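Local structure of putative metal binding protein RUMGNA_00854 (Ruminococcus gnavus, 3U7Z) at residues H8-V13 and G90-L95. The protein is of unknown function but binds calcium ions and belongs to the DUF4430 family, whose members are placed in the ubiquitin-like clan. Residues are numbered along the deposited sequence; the frame is centred on the assembly and turned at random.
Sequences HITVTV and GDAFEL
Phe93 O accepts two hydrogen bonds, from Thr12 N at 2.9 Å and from a water that also joins Thr10 OG1 and Thr12 OG1. This carbonyl lies midway along a parallel pairing of the first and last strands, 7-14 and 92-99, central in a mixed sheet of order 2-1-5-3-4, consistent with the ubiquitin-like beta-grasp fold. Just before strand 92-99, Gly90 N donates to His8 O at 2.8 Å; at its backbone angles a CB would press against the preceding carbonyl O, which calls for glycine. The ladder proper starts at Thr10, whose N-H donates to Asp91 O and whose O receives Phe93 N almost straight (175°); the last bond between the two segments is Leu95 N to Thr12 O.

Val11, Val13, Phe93 and Leu95 turn to the buried face, where Phe93 and Leu95 set large apolar groups against Leu32 and Leu36 of helix 32-38. Beta-branched valine suits an extended strand, and Val11 CG1 meets Leu95 CD1 at 4.0 Å.

Thr10, Thr12, Ala92 and Glu94 share the other, partly exposed face, where the threonine hydroxyls bind waters and Glu94 OE1 bonds to Thr72 OG1. With chi1 61°, Thr10 OG1 sits between backbone N and carbonyl carbon, 3.5 Å from Ala92 CB, a methyl small enough to lie against it. A second water hydrogen-bonds to Thr10 OG1 and donates to Asp91 O, 2.9 Å from the water oxygen.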
ATOM      1  N   HIS A   8       2.035  13.252  -8.789  1.00 11.41           N
ATOM      2  CA  HIS A   8       3.334  12.817  -8.287  1.00 11.65           C
ATOM      3  C   HIS A   8       3.131  12.423  -6.845  1.00 12.31           C
ATOM      4  O   HIS A   8       2.797  13.251  -6.010  1.00 14.20           O
ATOM      5  CB  HIS A   8       4.315  13.997  -8.416  1.00 14.02           C
ATOM      6  CG  HIS A   8       4.321  14.600  -9.782  1.00 15.99           C
ATOM      7  ND1 HIS A   8       4.782  13.923 -10.882  1.00 21.79           N
ATOM      8  CD2 HIS A   8       3.775  15.748 -10.248  1.00 19.89           C
ATOM      9  CE1 HIS A   8       4.580  14.659 -11.970  1.00 18.53           C
ATOM     10  NE2 HIS A   8       3.962  15.765 -11.610  1.00 22.19           N
ATOM     11  N   ILE A   9       3.361  11.144  -6.594  1.00 11.93           N
ATOM     12  CA  ILE A   9       3.169  10.610  -5.254  1.00 12.63           C
ATOM     13  C   ILE A   9       4.346   9.771  -4.796  1.00 11.79           C
ATOM     14  O   ILE A   9       5.207   9.371  -5.579  1.00 14.96           O
ATOM     15  CB  ILE A   9       1.871   9.807  -5.127  1.00 13.39           C
ATOM     16  CG1 ILE A   9       1.948   8.488  -5.842  1.00 14.95           C
ATOM     17  CG2 ILE A   9       0.710  10.596  -5.700  1.00 14.53           C
ATOM     18  CD1 ILE A   9       0.861   7.546  -5.470  1.00 18.70           C
ATOM     19  N   THR A  10       4.374   9.528  -3.500  1.00 10.17           N
ATOM     20  CA  THR A  10       5.355   8.585  -2.948  1.00  9.60           C
ATOM     21  C   THR A  10       4.652   7.509  -2.153  1.00  9.53           C
ATOM     22  O   THR A  10       3.585   7.744  -1.606  1.00 10.22           O
ATOM     23  CB  THR A  10       6.381   9.260  -2.041  1.00 13.18           C
ATOM     24  OG1 THR A  10       5.782   9.867  -0.931  1.00 16.91           O
ATOM     25  CG2 THR A  10       7.068  10.365  -2.765  1.00 17.31           C
ATOM     26  N   VAL A  11       5.200   6.300  -2.221  1.00  8.34           N
ATOM     27  CA  VAL A  11       4.748   5.170  -1.431  1.00  8.28           C
ATOM     28  C   VAL A  11       5.973   4.670  -0.699  1.00  8.53           C
ATOM     29  O   VAL A  11       6.960   4.286  -1.326  1.00  9.99           O
ATOM     30  CB  VAL A  11       4.174   4.083  -2.297  1.00 10.35           C
ATOM     31  CG1 VAL A  11       3.751   2.886  -1.429  1.00 11.76           C
ATOM     32  CG2 VAL A  11       3.007   4.623  -3.136  1.00 12.18           C
ATOM     33  N   THR A  12       5.914   4.653   0.629  1.00  7.70           N
ATOM     34  CA  THR A  12       6.994   4.124   1.442  1.00  8.10           C
ATOM     35  C   THR A  12       6.560   2.810   2.052  1.00  7.79           C
ATOM     36  O   THR A  12       5.466   2.711   2.594  1.00  8.85           O
ATOM     37  CB  THR A  12       7.390   5.101   2.541  1.00 10.43           C
ATOM     38  OG1 THR A  12       7.785   6.350   1.957  1.00 11.70           O
ATOM     39  CG2 THR A  12       8.529   4.583   3.377  1.00 12.74           C
ATOM     40  N   VAL A  13       7.366   1.781   1.848  1.00  7.74           N
ATOM     41  CA  VAL A  13       7.147   0.480   2.409  1.00  7.67           C
ATOM     42  C   VAL A  13       7.971   0.336   3.660  1.00  7.66           C
ATOM     43  O   VAL A  13       9.178   0.458   3.598  1.00 10.26           O
ATOM     44  CB  VAL A  13       7.442  -0.624   1.414  1.00  8.46           C
ATOM     45  CG1 VAL A  13       7.213  -1.980   2.010  1.00  9.63           C
ATOM     46  CG2 VAL A  13       6.641  -0.401   0.122  1.00  9.38           C
ATOM     47  N   GLY A  90       0.817  14.948  -4.931  1.00 12.97           N
ATOM     48  CA  GLY A  90       1.546  15.277  -3.724  1.00 13.35           C
ATOM     49  C   GLY A  90       1.356  14.302  -2.582  1.00 13.53           C
ATOM     50  O   GLY A  90       2.008  14.446  -1.554  1.00 15.14           O
ATOM     51  N   ASP A  91       0.502  13.303  -2.749  1.00 10.24           N
ATOM     52  CA  ASP A  91       0.259  12.359  -1.667  1.00 10.49           C
ATOM     53  C   ASP A  91       1.480  11.572  -1.318  1.00  9.06           C
ATOM     54  O   ASP A  91       2.269  11.194  -2.182  1.00 10.52           O
ATOM     55  CB  ASP A  91      -0.839  11.345  -2.012  1.00 10.14           C
ATOM     56  CG  ASP A  91      -2.262  11.855  -1.840  1.00 12.69           C
ATOM     57  OD1 ASP A  91      -2.487  12.904  -1.210  1.00 14.91           O
ATOM     58  OD2 ASP A  91      -3.165  11.141  -2.318  1.00 12.20           O
ATOM     59  N   ALA A  92       1.584  11.273  -0.037  1.00 10.89           N
ATOM     60  CA  ALA A  92       2.580  10.300   0.478  1.00  9.57           C
ATOM     61  C   ALA A  92       1.791   9.204   1.200  1.00  9.63           C
ATOM     62  O   ALA A  92       1.020   9.505   2.127  1.00 11.49           O
ATOM     63  CB  ALA A  92       3.529  10.986   1.451  1.00 11.58           C
ATOM     64  N   PHE A  93       1.927   7.973   0.736  1.00  7.75           N
ATOM     65  CA  PHE A  93       1.323   6.821   1.338  1.00  6.95           C
ATOM     66  C   PHE A  93       2.378   5.967   1.939  1.00  8.57           C
ATOM     67  O   PHE A  93       3.522   5.982   1.513  1.00  9.18           O
ATOM     68  CB  PHE A  93       0.565   5.968   0.336  1.00  9.21           C
ATOM     69  CG  PHE A  93      -0.648   6.625  -0.212  1.00 10.55           C
ATOM     70  CD1 PHE A  93      -1.850   6.506   0.434  1.00 11.02           C
ATOM     71  CD2 PHE A  93      -0.606   7.365  -1.416  1.00 11.13           C
ATOM     72  CE1 PHE A  93      -3.023   7.098  -0.045  1.00 12.75           C
ATOM     73  CE2 PHE A  93      -1.779   8.004  -1.884  1.00 11.80           C
ATOM     74  CZ  PHE A  93      -2.983   7.835  -1.195  1.00 14.51           C
ATOM     75  N   GLU A  94       1.979   5.210   2.954  1.00  8.28           N
ATOM     76  CA  GLU A  94       2.871   4.209   3.557  1.00  9.32           C
ATOM     77  C   GLU A  94       2.141   2.863   3.563  1.00  8.29           C
ATOM     78  O   GLU A  94       0.899   2.805   3.758  1.00  8.87           O
ATOM     79  CB  GLU A  94       3.297   4.614   4.978  1.00  9.78           C
ATOM     80  CG  GLU A  94       3.803   6.040   5.056  1.00 11.84           C
ATOM     81  CD  GLU A  94       2.714   7.151   5.112  1.00 11.25           C
ATOM     82  OE1 GLU A  94       1.657   6.954   5.760  1.00 13.52           O
ATOM     83  OE2 GLU A  94       2.948   8.261   4.565  1.00 13.98           O
ATOM     84  N   LEU A  95       2.900   1.802   3.379  1.00  7.72           N
ATOM     85  CA  LEU A  95       2.434   0.402   3.561  1.00  8.05           C
ATOM     86  C   LEU A  95       3.333  -0.174   4.660  1.00  7.46           C
ATOM     87  O   LEU A  95       4.542  -0.284   4.492  1.00  7.30           O
ATOM     88  CB  LEU A  95       2.560  -0.424   2.287  1.00  9.29           C
ATOM     89  CG  LEU A  95       1.732   0.103   1.144  1.00 14.32           C
ATOM     90  CD1 LEU A  95       2.101  -0.520  -0.178  1.00 17.02           C
ATOM     91  CD2 LEU A  95       0.302  -0.035   1.381  1.00 19.84           C
TER
HETATM   92  O   HOH W   1       5.578   7.936   1.240  1.00 12.27           O
HETATM   93  O   HOH W   2       4.815  12.590  -1.784  1.00 25.88           O